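Local structure of predicted metal-dependent hydrolase of the TIM-barrel fold (Lactobacillus casei, 2QPX) at the interface of chains A and B. The protein is probably a zinc-dependent hydrolase of the amidohydrolase family, with a two-zinc centre in a TIM-barrel fold. Residues are numbered along the deposited sequence; one frame, centred on the assembly and turned at random. Chains: chain A/B, Predicted metal-dependent hydrolase of the TIM-barrel fold.

Contacts 1 and 2 are two patches of one subunit interface, their C-alpha centres about 16 Å apart. On chain A they share helix 269-278, whose start supplies A:Arg270 to contact 1 and whose end supplies A:Ser277 to contact 2, and the stretch running on from A:Glu306 to A:Leu307. Chain B answers with helices 269-278 and 297-304 and the 3-10 helix 294-296 in contact 1, the 45-53 region in contact 2. Both chains thus bring helices 269-278 and 297-304 to contact 1, although the interface is not an exact two-fold. The deposited assembly is a trimer, though the structure alone does not establish that it forms in the cell.

Contact 1: the interface of chains A and B. Residues chain A 270, 303, 306; chain B 269, 296, 299-300, 303.
Helix 269-278 of chain A, in this amidohydrolase-family TIM-barrel protein, sends A:Arg270 across the subunit boundary to B:Glu303 on helix 297-304 of chain B. The guanidinium meets the carboxylate end-on, with the planes turned 44° apart. A:Arg270 NH1 gives a hydrogen bond to the syn lone pair of B:Glu303 OE1 at 2.9 Å, while NH2 reaches B:Glu303 OE2 at 3.2 Å on the syn side, tilted 21° out of the carboxylate plane. Within chain A the same guanidinium is held side-on by A:Glu306. A:Arg270 NE donates to A:Glu306 OE1 at 2.7 Å. A:Arg270 NH2 donates almost straight to A:Glu306 OE2 at 3.0 Å. This second grip should help to fix its rotation and present NH1 and NH2 to chain B, at the end of a chain extended from CG to NE. A:Glu303 CG packs over one face, towards the rim.

Both acidic partners are shared. B:His269 NE2, in the same chain as B:Glu303, donates to OE1 of that residue at 2.7 Å. Its ring is backed by B:Val300 CG1 over the centre. B:Arg299 reaches OE2 of A:Glu306, the oxygen whose syn lone pair A:Arg270 NH2 uses; a bend at chi3 (64°) swings its guanidinium towards that acid, with the two planes nearly coplanar. B:Arg299 NH1 completes the network with a nearly straight hydrogen bond to the anti lone pair of A:Glu306 OE2, 2.9 Å away.

Contact 2: the interface of chains A and B. Residues chain A 277, 307-310; chain B 45, 49, 52-53.
B:Arg53 lies along the A:Leu307-A:Pro309 loop of its amidohydrolase-family neighbour, a segment leading into the 3-10 helix 310-312. The tight part of the contact is the B:Arg53 side chain laid against the main chain of this loop. B:Arg53 NE donates to the carbonyl oxygen of A:Leu307 at 2.8 Å, and NH2 adds a weak bond to the same oxygen. A bend at chi3 (65°) turns the guanidinium onto that carbonyl, with the oxygen tilted out of its plane. Nearer the backbone, B:Arg53 CG packs against A:Pro309 CA at 3.6 Å, and beyond the head group A:Leu307 CD2 meets the guanidinium at its edge. Cut back to an alanine, B:Arg53 would lose NE and NH2, which would probably leave the A:Leu307 carbonyl without its partner from chain B and uncover the flank of A:Pro309. One residue earlier in chain B, the carbonyl oxygen of B:Asn52 accepts a hydrogen bond from the backbone N of A:Tyr310 at 3.0 Å, so chain B grips the loop before the proline through the B:Arg53 side chain and after it through the B:Asn52 main chain.

The looser side of the contact is formed by B:Tyr45 and the end of helix 269-278. Here the carbonyl oxygen of A:Ser277 sits 3.3 Å above the plane of the B:Tyr45 ring, offset towards its rim, in van der Waals contact. CG of B:Tyr45 stands opposite its own backbone nitrogen (chi1 -178°), which carries the phenol end to the proline from the opposite direction, bringing OH to 3.3 Å from A:Pro309 CG. B:Asp49 adds a light touch through its backbone oxygen, 3.5 Å from A:Pro309 CB.

Contact 1: the interface of chains A and B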
loop_
_atom_site.group_PDB
_atom_site.type_symbol
_atom_site.label_atom_id
_atom_site.label_comp_id
_atom_site.label_asym_id
_atom_site.label_seq_id
_atom_site.Cartn_x
_atom_site.Cartn_y
_atom_site.Cartn_z
ATOM N N ARG A 270 -0.589 7.198 -2.952
ATOM C CA ARG A 270 -1.151 7.763 -1.717
ATOM C C ARG A 270 -0.096 8.646 -1.042
ATOM O O ARG A 270 -0.388 9.667 -0.468
ATOM C CB ARG A 270 -1.650 6.690 -0.737
ATOM C CG ARG A 270 -3.022 6.100 -1.074
ATOM C CD ARG A 270 -3.493 5.030 -0.048
ATOM N NE ARG A 270 -4.946 4.751 -0.166
ATOM C CZ ARG A 270 -5.538 3.600 0.144
ATOM N NH1 ARG A 270 -4.828 2.527 0.471
ATOM N NH2 ARG A 270 -6.852 3.498 0.067
ATOM N N GLU A 303 -7.546 6.551 -4.990
ATOM C CA GLU A 303 -6.612 6.441 -3.867
ATOM C C GLU A 303 -5.684 7.668 -3.807
ATOM O O GLU A 303 -5.437 8.217 -2.733
ATOM C CB GLU A 303 -5.774 5.160 -3.965
ATOM C CG GLU A 303 -6.531 3.865 -3.715
ATOM C CD GLU A 303 -5.758 2.618 -4.146
ATOM O OE1 GLU A 303 -4.506 2.662 -4.201
ATOM O OE2 GLU A 303 -6.419 1.580 -4.455
ATOM N N GLU A 306 -7.298 10.897 -2.114
ATOM C CA GLU A 306 -7.902 10.824 -0.774
ATOM C C GLU A 306 -7.539 12.024 0.099
ATOM O O GLU A 306 -8.399 12.552 0.819
ATOM C CB GLU A 306 -7.499 9.492 -0.107
ATOM C CG GLU A 306 -8.213 8.327 -0.716
ATOM C CD GLU A 306 -7.675 6.971 -0.329
ATOM O OE1 GLU A 306 -6.593 6.882 0.286
ATOM O OE2 GLU A 306 -8.358 5.950 -0.645
ATOM N N HIS B 269 -2.950 1.229 7.486
ATOM C CA HIS B 269 -4.104 0.575 8.095
ATOM C C HIS B 269 -4.183 -0.939 7.842
ATOM O O HIS B 269 -4.632 -1.655 8.740
ATOM C CB HIS B 269 -5.385 1.317 7.703
ATOM C CG HIS B 269 -5.521 1.506 6.238
ATOM N ND1 HIS B 269 -4.788 2.442 5.542
ATOM C CD2 HIS B 269 -6.206 0.780 5.310
ATOM C CE1 HIS B 269 -5.049 2.305 4.247
ATOM N NE2 HIS B 269 -5.927 1.316 4.086
ATOM N N GLY B 296 -12.032 8.665 1.189
ATOM C CA GLY B 296 -11.335 7.393 1.402
ATOM C C GLY B 296 -11.847 6.561 2.560
ATOM O O GLY B 296 -11.431 5.431 2.718
ATOM N N ARG B 299 -13.328 2.787 1.583
ATOM C CA ARG B 299 -12.307 1.845 1.098
ATOM C C ARG B 299 -11.228 1.600 2.131
ATOM O O ARG B 299 -10.782 0.460 2.306
ATOM C CB ARG B 299 -11.717 2.252 -0.242
ATOM C CG ARG B 299 -10.666 3.280 -0.269
ATOM C CD ARG B 299 -10.131 3.509 -1.732
ATOM N NE ARG B 299 -11.232 4.023 -2.533
ATOM C CZ ARG B 299 -11.544 5.296 -2.673
ATOM N NH1 ARG B 299 -10.788 6.272 -2.156
ATOM N NH2 ARG B 299 -12.620 5.601 -3.395
ATOM N N VAL B 300 -10.844 2.641 2.873
ATOM C CA VAL B 300 -9.895 2.479 3.985
ATOM C C VAL B 300 -10.445 1.604 5.094
ATOM O O VAL B 300 -9.746 0.703 5.579
ATOM C CB VAL B 300 -9.354 3.841 4.507
ATOM C CG1 VAL B 300 -8.534 3.655 5.785
ATOM C CG2 VAL B 300 -8.498 4.493 3.391
ATOM N N GLU B 303 -10.333 -1.995 3.742
ATOM C CA GLU B 303 -8.958 -2.496 3.700
ATOM C C GLU B 303 -8.452 -2.824 5.117
ATOM O O GLU B 303 -7.822 -3.859 5.335
ATOM C CB GLU B 303 -8.017 -1.484 3.034
ATOM C CG GLU B 303 -8.205 -1.307 1.535
ATOM C CD GLU B 303 -7.500 -0.071 0.977
ATOM O OE1 GLU B 303 -6.508 0.397 1.588
ATOM O OE2 GLU B 303 -7.958 0.454 -0.082
#

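Contact 2: the interface of chains A and B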
loop_
_atom_site.group_PDB
_atom_site.type_symbol
_atom_site.label_atom_id
_atom_site.label_comp_id
_atom_site.label_asym_id
_atom_site.label_seq_id
_atom_site.Cartn_x
_atom_site.Cartn_y
_atom_site.Cartn_z
ATOM N N SER A 277 -0.572 17.505 -0.090
ATOM C CA SER A 277 -1.416 18.112 0.928
ATOM C C SER A 277 -0.664 18.886 1.997
ATOM O O SER A 277 -1.285 19.673 2.706
ATOM C CB SER A 277 -2.328 17.059 1.586
ATOM O OG SER A 277 -1.699 16.306 2.633
ATOM N N LEU A 307 -6.288 12.480 0.031
ATOM C CA LEU A 307 -5.827 13.634 0.788
ATOM C C LEU A 307 -5.368 14.801 -0.055
ATOM O O LEU A 307 -5.267 15.885 0.436
ATOM C CB LEU A 307 -4.645 13.267 1.702
ATOM C CG LEU A 307 -4.888 12.250 2.812
ATOM C CD1 LEU A 307 -3.596 12.006 3.602
ATOM C CD2 LEU A 307 -6.026 12.671 3.720
ATOM N N ALA A 308 -5.040 14.595 -1.321
ATOM C CA ALA A 308 -4.479 15.678 -2.114
ATOM C C ALA A 308 -5.501 16.759 -2.404
ATOM O O ALA A 308 -6.684 16.468 -2.620
ATOM C CB ALA A 308 -4.000 15.122 -3.497
ATOM N N PRO A 309 -5.027 17.987 -2.614
ATOM C CA PRO A 309 -5.901 18.963 -3.263
ATOM C C PRO A 309 -6.095 18.578 -4.734
ATOM O O PRO A 309 -5.152 18.168 -5.397
ATOM C CB PRO A 309 -5.103 20.262 -3.178
ATOM C CG PRO A 309 -4.037 20.011 -2.149
ATOM C CD PRO A 309 -3.717 18.574 -2.322
ATOM N N TYR A 310 -7.296 18.801 -5.245
ATOM C CA TYR A 310 -7.579 18.483 -6.628
ATOM C C TYR A 310 -6.786 19.382 -7.580
ATOM O O TYR A 310 -6.574 19.018 -8.737
ATOM C CB TYR A 310 -9.105 18.587 -6.915
ATOM C CG TYR A 310 -9.884 17.441 -6.318
ATOM C CD1 TYR A 310 -9.895 16.183 -6.914
ATOM C CD2 TYR A 310 -10.665 17.610 -5.169
ATOM C CE1 TYR A 310 -10.607 15.106 -6.350
ATOM C CE2 TYR A 310 -11.369 16.557 -4.613
ATOM C CZ TYR A 310 -11.366 15.310 -5.203
ATOM O OH TYR A 310 -12.083 14.273 -4.666
ATOM N N TYR B 45 1.445 27.000 4.401
ATOM C CA TYR B 45 0.913 26.304 3.216
ATOM C C TYR B 45 -0.254 27.122 2.649
ATOM O O TYR B 45 -1.059 27.642 3.420
ATOM C CB TYR B 45 0.444 24.913 3.638
ATOM C CG TYR B 45 -0.102 24.024 2.547
ATOM C CD1 TYR B 45 -1.436 24.080 2.170
ATOM C CD2 TYR B 45 0.699 23.064 1.933
ATOM C CE1 TYR B 45 -1.965 23.230 1.212
ATOM C CE2 TYR B 45 0.202 22.206 0.986
ATOM C CZ TYR B 45 -1.144 22.296 0.591
ATOM O OH TYR B 45 -1.713 21.436 -0.326
ATOM N N ASP B 49 -5.033 26.279 -1.553
ATOM C CA ASP B 49 -4.825 24.858 -1.868
ATOM C C ASP B 49 -5.566 23.947 -0.878
ATOM O O ASP B 49 -6.189 22.973 -1.260
ATOM C CB ASP B 49 -3.330 24.535 -1.878
ATOM C CG ASP B 49 -2.538 25.286 -2.959
ATOM O OD1 ASP B 49 -3.096 25.945 -3.837
ATOM O OD2 ASP B 49 -1.300 25.210 -2.916
ATOM N N ASN B 52 -9.086 23.541 -1.700
ATOM C CA ASN B 52 -9.325 22.710 -2.849
ATOM C C ASN B 52 -9.178 21.214 -2.572
ATOM O O ASN B 52 -9.087 20.392 -3.498
ATOM C CB ASN B 52 -8.458 23.180 -4.049
ATOM C CG ASN B 52 -9.060 24.375 -4.761
ATOM O OD1 ASN B 52 -8.454 25.443 -4.825
ATOM N ND2 ASN B 52 -10.247 24.204 -5.281
ATOM N N ARG B 53 -9.201 20.843 -1.307
ATOM C CA ARG B 53 -9.345 19.470 -0.845
ATOM C C ARG B 53 -10.775 19.230 -0.474
ATOM O O ARG B 53 -11.483 20.170 -0.077
ATOM C CB ARG B 53 -8.473 19.227 0.387
ATOM C CG ARG B 53 -6.992 19.518 0.145
ATOM C CD ARG B 53 -6.162 19.407 1.401
ATOM N NE ARG B 53 -6.122 18.064 1.947
ATOM C CZ ARG B 53 -6.723 17.640 3.054
ATOM N NH1 ARG B 53 -7.524 18.405 3.772
ATOM N NH2 ARG B 53 -6.502 16.419 3.462
#